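Local coordinates for protein 2,3-dihydroxybenzoate-AMP ligase (Bacillus subtilis, PDB 1MDB) that belongs to the ANL superfamily of AMP-binding enzymes, with adenosine monophosphate and 2,3-dihydroxybenzoic acid bound in the model, at residues D57-R62 with F88-F93; L342-E347 with D420-V425. All coordinates share one frame; numbering follows the deposited sequence.

Interaction 1 (D57-R62 with F88-F93); sequences DTRADR and FFEVIF
Arg59 reaches across to Glu90 in a salt bridge whose main bond runs from Arg59 NE to Glu90 OE1, 2.8 Å long and nearly straight at 174°. The oxygen sits at the edge of the guanidinium and in its plane, yet NE meets it from above the carboxylate plane; the two flat groups are turned 51° apart. Arg59 NH2 adds weak bonds to both oxygens, the shorter 3.3 Å to Glu90 OE2. OE1 also shares a hydrogen bond with His170 NE2; with Arg59 alongside, this probably favours the charged form of the buried carboxylate. Glu90 CG lies between its own backbone N and carbonyl carbon, and from there the extended chain reaches the arginine. The two residues belong to helices 53-70 and 86-98, which flank strand 77-80 in sequence within the AMP-binding family region; their local axes cross at -52° and approach to 8.2 Å. Next to the salt bridge the helices close in on a small residue: Ala60 and Glu90 have CA atoms 4.9 Å apart. Near this point Ala60 CB touches Phe93 CB at 4.0 Å, while the phenylalanine ring leads away from helix 53-70 to pack on Phe27 and Leu31 of helix 27-38.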
loop_
_atom_site.group_PDB
_atom_site.type_symbol
_atom_site.label_atom_id
_atom_site.label_comp_id
_atom_site.label_asym_id
_atom_site.label_seq_id
_atom_site.Cartn_x
_atom_site.Cartn_y
_atom_site.Cartn_z
ATOM N N ASP A 57 24.197 -2.442 5.585
ATOM C CA ASP A 57 24.450 -3.361 6.690
ATOM C C ASP A 57 25.223 -2.636 7.798
ATOM O O ASP A 57 24.826 -2.656 8.972
ATOM C CB ASP A 57 25.269 -4.554 6.185
ATOM C CG ASP A 57 25.370 -5.677 7.204
ATOM O OD1 ASP A 57 26.486 -6.191 7.413
ATOM O OD2 ASP A 57 24.338 -6.061 7.785
ATOM N N THR A 58 26.317 -1.986 7.415
ATOM C CA THR A 58 27.154 -1.265 8.369
ATOM C C THR A 58 26.429 -0.102 9.049
ATOM O O THR A 58 26.480 0.029 10.262
ATOM C CB THR A 58 28.438 -0.725 7.695
ATOM O OG1 THR A 58 29.214 -1.821 7.196
ATOM C CG2 THR A 58 29.283 0.059 8.700
ATOM N N ARG A 59 25.761 0.744 8.269
ATOM C CA ARG A 59 25.042 1.876 8.839
ATOM C C ARG A 59 23.959 1.407 9.815
ATOM O O ARG A 59 23.722 2.045 10.836
ATOM C CB ARG A 59 24.432 2.728 7.719
ATOM C CG ARG A 59 25.481 3.252 6.735
ATOM C CD ARG A 59 24.896 4.171 5.665
ATOM N NE ARG A 59 24.270 5.356 6.239
ATOM C CZ ARG A 59 24.573 6.604 5.898
ATOM N NH1 ARG A 59 25.497 6.835 4.980
ATOM N NH2 ARG A 59 23.950 7.623 6.473
ATOM N N ALA A 60 23.317 0.286 9.502
ATOM C CA ALA A 60 22.272 -0.276 10.349
ATOM C C ALA A 60 22.829 -0.715 11.716
ATOM O O ALA A 60 22.183 -0.511 12.758
ATOM C CB ALA A 60 21.617 -1.457 9.643
ATOM N N ASP A 61 24.013 -1.329 11.709
ATOM C CA ASP A 61 24.648 -1.765 12.948
ATOM C C ASP A 61 25.012 -0.539 13.761
ATOM O O ASP A 61 24.661 -0.419 14.940
ATOM C CB ASP A 61 25.934 -2.546 12.675
ATOM C CG ASP A 61 25.682 -3.987 12.327
ATOM O OD1 ASP A 61 24.653 -4.534 12.771
ATOM O OD2 ASP A 61 26.530 -4.580 11.623
ATOM N N ARG A 62 25.726 0.372 13.112
ATOM C CA ARG A 62 26.161 1.593 13.763
ATOM C C ARG A 62 25.002 2.460 14.242
ATOM O O ARG A 62 25.129 3.168 15.242
ATOM C CB ARG A 62 27.069 2.394 12.825
ATOM C CG ARG A 62 28.423 1.732 12.557
ATOM C CD ARG A 62 29.298 2.582 11.629
ATOM N NE ARG A 62 29.658 3.878 12.203
ATOM C CZ ARG A 62 30.512 4.047 13.210
ATOM N NH1 ARG A 62 31.103 2.999 13.760
ATOM N NH2 ARG A 62 30.782 5.266 13.662
ATOM N N PHE A 88 15.424 5.950 5.303
ATOM C CA PHE A 88 14.368 5.001 5.647
ATOM C C PHE A 88 14.951 3.620 5.903
ATOM O O PHE A 88 14.669 2.987 6.921
ATOM C CB PHE A 88 13.355 4.911 4.503
ATOM C CG PHE A 88 12.251 3.914 4.731
ATOM C CD1 PHE A 88 11.142 4.245 5.508
ATOM C CD2 PHE A 88 12.297 2.658 4.128
ATOM C CE1 PHE A 88 10.084 3.335 5.677
ATOM C CE2 PHE A 88 11.249 1.737 4.286
ATOM C CZ PHE A 88 10.139 2.078 5.060
ATOM N N PHE A 89 15.781 3.158 4.973
ATOM C CA PHE A 89 16.369 1.829 5.073
ATOM C C PHE A 89 17.322 1.576 6.234
ATOM O O PHE A 89 17.278 0.506 6.848
ATOM C CB PHE A 89 17.041 1.455 3.745
ATOM C CG PHE A 89 16.078 1.353 2.601
ATOM C CD1 PHE A 89 15.861 2.436 1.759
ATOM C CD2 PHE A 89 15.349 0.185 2.397
ATOM C CE1 PHE A 89 14.929 2.359 0.721
ATOM C CE2 PHE A 89 14.417 0.092 1.369
ATOM C CZ PHE A 89 14.205 1.183 0.528
ATOM N N GLU A 90 18.194 2.528 6.536
ATOM C CA GLU A 90 19.103 2.319 7.646
ATOM C C GLU A 90 18.291 2.431 8.934
ATOM O O GLU A 90 18.578 1.761 9.927
ATOM C CB GLU A 90 20.250 3.345 7.627
ATOM C CG GLU A 90 19.887 4.784 7.966
ATOM C CD GLU A 90 21.119 5.690 7.968
ATOM O OE1 GLU A 90 22.236 5.168 8.166
ATOM O OE2 GLU A 90 20.975 6.914 7.790
ATOM N N VAL A 91 17.256 3.260 8.900
ATOM C CA VAL A 91 16.410 3.447 10.072
ATOM C C VAL A 91 15.639 2.192 10.448
ATOM O O VAL A 91 15.653 1.795 11.616
ATOM C CB VAL A 91 15.412 4.625 9.875
ATOM C CG1 VAL A 91 14.240 4.509 10.858
ATOM C CG2 VAL A 91 16.137 5.952 10.102
ATOM N N ILE A 92 14.978 1.548 9.485
ATOM C CA ILE A 92 14.212 0.357 9.841
ATOM C C ILE A 92 15.064 -0.873 10.199
ATOM O O ILE A 92 14.750 -1.573 11.151
ATOM C CB ILE A 92 13.172 -0.050 8.745
ATOM C CG1 ILE A 92 13.872 -0.598 7.501
ATOM C CG2 ILE A 92 12.290 1.139 8.395
ATOM C CD1 ILE A 92 12.895 -1.231 6.522
ATOM N N PHE A 93 16.132 -1.144 9.451
ATOM C CA PHE A 93 16.952 -2.308 9.765
ATOM C C PHE A 93 17.700 -2.137 11.093
ATOM O O PHE A 93 18.032 -3.120 11.753
ATOM C CB PHE A 93 17.921 -2.634 8.606
ATOM C CG PHE A 93 17.273 -3.407 7.483
ATOM C CD1 PHE A 93 16.709 -2.749 6.397
ATOM C CD2 PHE A 93 17.150 -4.791 7.560
ATOM C CE1 PHE A 93 16.026 -3.457 5.406
ATOM C CE2 PHE A 93 16.468 -5.509 6.579
ATOM C CZ PHE A 93 15.906 -4.843 5.501
#

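Interaction 2 (L342-E347 with D420-V425); sequences LDDPEE and DGYIVV
Asp344 OD1 takes two hydrogen bonds, one from the phenol of Tyr422 and one from the backbone N of Arg341. The Tyr422 OH to Asp344 OD1 bond is short, 2.6 Å, with the hydroxyl as donor. It arrives on the syn side of the carboxylate, 22° out of its plane, and Asp344 OD2 stands farther from the same OH at 3.3 Å. Relative to the tyrosine, OD1 lies at the ring edge, near the ring plane and 3.4 Å from both Tyr422 CZ and Tyr422 CE2; ring and carboxylate are inclined by 58°. The side chains approach from opposite directions and bridge backbones that are far apart, the nearest CA atoms, those of Asp344 and Tyr422, being separated by 11.4 Å. With Tyr422 CG anti to its carbonyl carbon (chi1 -76°), the tyrosine side chain covers more than half of that gap. Around the bond, Ile348 touches the tyrosine and Ile349 the aspartate, both from helix 346-351. Pro345, directly after the aspartate, is the N-cap residue of that helix. Beyond Tyr422 the chain enters strand 423-428, the outer strand of a four-stranded antiparallel sheet, where Val425 touches AMP. The bond thus ties the approach to helix 346-351 to the start of an edge strand that contributes to the AMP pocket of this ANL-superfamily enzyme.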
loop_
_atom_site.group_PDB
_atom_site.type_symbol
_atom_site.label_atom_id
_atom_site.label_comp_id
_atom_site.label_asym_id
_atom_site.label_seq_id
_atom_site.Cartn_x
_atom_site.Cartn_y
_atom_site.Cartn_z
ATOM N N LEU A 342 2.851 -13.167 -14.281
ATOM C CA LEU A 342 3.570 -12.515 -15.369
ATOM C C LEU A 342 3.493 -13.218 -16.730
ATOM O O LEU A 342 3.719 -12.590 -17.771
ATOM C CB LEU A 342 5.031 -12.296 -14.955
ATOM C CG LEU A 342 5.205 -11.431 -13.696
ATOM C CD1 LEU A 342 6.683 -11.343 -13.308
ATOM C CD2 LEU A 342 4.636 -10.038 -13.945
ATOM N N ASP A 343 3.163 -14.504 -16.729
ATOM C CA ASP A 343 3.036 -15.259 -17.971
ATOM C C ASP A 343 1.582 -15.666 -18.206
ATOM O O ASP A 343 1.306 -16.704 -18.813
ATOM C CB ASP A 343 3.911 -16.514 -17.936
ATOM C CG ASP A 343 3.663 -17.363 -16.708
ATOM O OD1 ASP A 343 2.639 -17.148 -16.023
ATOM O OD2 ASP A 343 4.496 -18.254 -16.429
ATOM N N ASP A 344 0.654 -14.853 -17.709
ATOM C CA ASP A 344 -0.774 -15.110 -17.866
ATOM C C ASP A 344 -1.279 -14.512 -19.173
ATOM O O ASP A 344 -0.651 -13.618 -19.739
ATOM C CB ASP A 344 -1.554 -14.481 -16.702
ATOM C CG ASP A 344 -1.713 -15.418 -15.529
ATOM O OD1 ASP A 344 -2.150 -14.955 -14.451
ATOM O OD2 ASP A 344 -1.410 -16.620 -15.686
ATOM N N PRO A 345 -2.422 -15.007 -19.674
ATOM C CA PRO A 345 -2.993 -14.488 -20.921
ATOM C C PRO A 345 -3.379 -13.023 -20.728
ATOM O O PRO A 345 -3.730 -12.620 -19.618
ATOM C CB PRO A 345 -4.219 -15.376 -21.135
ATOM C CG PRO A 345 -3.815 -16.670 -20.492
ATOM C CD PRO A 345 -3.148 -16.208 -19.223
ATOM N N GLU A 346 -3.331 -12.235 -21.797
ATOM C CA GLU A 346 -3.671 -10.821 -21.703
ATOM C C GLU A 346 -5.032 -10.602 -21.041
ATOM O O GLU A 346 -5.196 -9.684 -20.237
ATOM C CB GLU A 346 -3.659 -10.163 -23.091
ATOM C CG GLU A 346 -3.920 -8.641 -23.073
ATOM C CD GLU A 346 -2.784 -7.832 -22.424
ATOM O OE1 GLU A 346 -2.233 -8.286 -21.398
ATOM O OE2 GLU A 346 -2.453 -6.734 -22.929
ATOM N N GLU A 347 -5.999 -11.455 -21.367
ATOM C CA GLU A 347 -7.343 -11.332 -20.813
ATOM C C GLU A 347 -7.422 -11.529 -19.303
ATOM O O GLU A 347 -8.237 -10.898 -18.632
ATOM C CB GLU A 347 -8.293 -12.321 -21.487
ATOM C CG GLU A 347 -9.738 -12.147 -21.048
ATOM C CD GLU A 347 -10.635 -13.267 -21.519
ATOM O OE1 GLU A 347 -10.469 -14.406 -21.027
ATOM O OE2 GLU A 347 -11.505 -13.007 -22.383
ATOM N N ASP A 420 -10.054 -20.659 -12.228
ATOM C CA ASP A 420 -8.686 -20.957 -11.838
ATOM C C ASP A 420 -8.332 -20.353 -10.488
ATOM O O ASP A 420 -7.169 -20.343 -10.085
ATOM C CB ASP A 420 -7.716 -20.467 -12.912
ATOM C CG ASP A 420 -7.834 -21.263 -14.198
ATOM O OD1 ASP A 420 -7.646 -22.499 -14.141
ATOM O OD2 ASP A 420 -8.117 -20.660 -15.257
ATOM N N GLY A 421 -9.344 -19.852 -9.786
ATOM C CA GLY A 421 -9.107 -19.273 -8.477
ATOM C C GLY A 421 -8.762 -17.798 -8.468
ATOM O O GLY A 421 -8.324 -17.276 -7.446
ATOM N N TYR A 422 -8.946 -17.120 -9.595
ATOM C CA TYR A 422 -8.657 -15.692 -9.663
ATOM C C TYR A 422 -9.782 -14.890 -9.027
ATOM O O TYR A 422 -10.913 -15.364 -8.920
ATOM C CB TYR A 422 -8.443 -15.239 -11.113
ATOM C CG TYR A 422 -7.092 -15.638 -11.659
ATOM C CD1 TYR A 422 -6.779 -16.980 -11.892
ATOM C CD2 TYR A 422 -6.097 -14.682 -11.877
ATOM C CE1 TYR A 422 -5.510 -17.357 -12.322
ATOM C CE2 TYR A 422 -4.827 -15.050 -12.307
ATOM C CZ TYR A 422 -4.539 -16.389 -12.525
ATOM O OH TYR A 422 -3.282 -16.759 -12.940
ATOM N N ILE A 423 -9.455 -13.676 -8.598
ATOM C CA ILE A 423 -10.423 -12.803 -7.956
ATOM C C ILE A 423 -10.766 -11.617 -8.845
ATOM O O ILE A 423 -9.886 -10.926 -9.369
ATOM C CB ILE A 423 -9.876 -12.279 -6.610
ATOM C CG1 ILE A 423 -9.584 -13.459 -5.679
ATOM C CG2 ILE A 423 -10.874 -11.320 -5.965
ATOM C CD1 ILE A 423 -8.965 -13.071 -4.350
ATOM N N VAL A 424 -12.060 -11.412 -9.036
ATOM C CA VAL A 424 -12.554 -10.303 -9.820
ATOM C C VAL A 424 -13.277 -9.439 -8.797
ATOM O O VAL A 424 -14.392 -9.749 -8.384
ATOM C CB VAL A 424 -13.533 -10.766 -10.902
ATOM C CG1 VAL A 424 -14.028 -9.562 -11.697
ATOM C CG2 VAL A 424 -12.842 -11.762 -11.829
ATOM N N VAL A 425 -12.609 -8.372 -8.370
ATOM C CA VAL A 425 -13.148 -7.457 -7.376
ATOM C C VAL A 425 -14.208 -6.530 -7.957
ATOM O O VAL A 425 -14.050 -6.000 -9.058
ATOM C CB VAL A 425 -12.011 -6.599 -6.758
ATOM C CG1 VAL A 425 -12.566 -5.660 -5.678
ATOM C CG2 VAL A 425 -10.950 -7.510 -6.164
#

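Following the chain from the N terminus, interaction 1 comes first: it closes a short loop, with 25 residues between its segments, as helix 86-98 returns to helix 53-70 after strand 77-80. The chain then passes through much of the nine-stranded mixed sheet before interaction 2 opens. That contact closes a longer loop of 72 residues, including strands 362-366, 379-384 and 409-417, and brings the residue just before strand 423-428 back to the loop leading into helix 346-351. The loops lie in series, neither nested nor crossed. The centres of interactions 1 and 2 are about 38 Å apart and the two do not touch; one joins two helices, the other a loop to the start of an outer strand that reaches AMP further along.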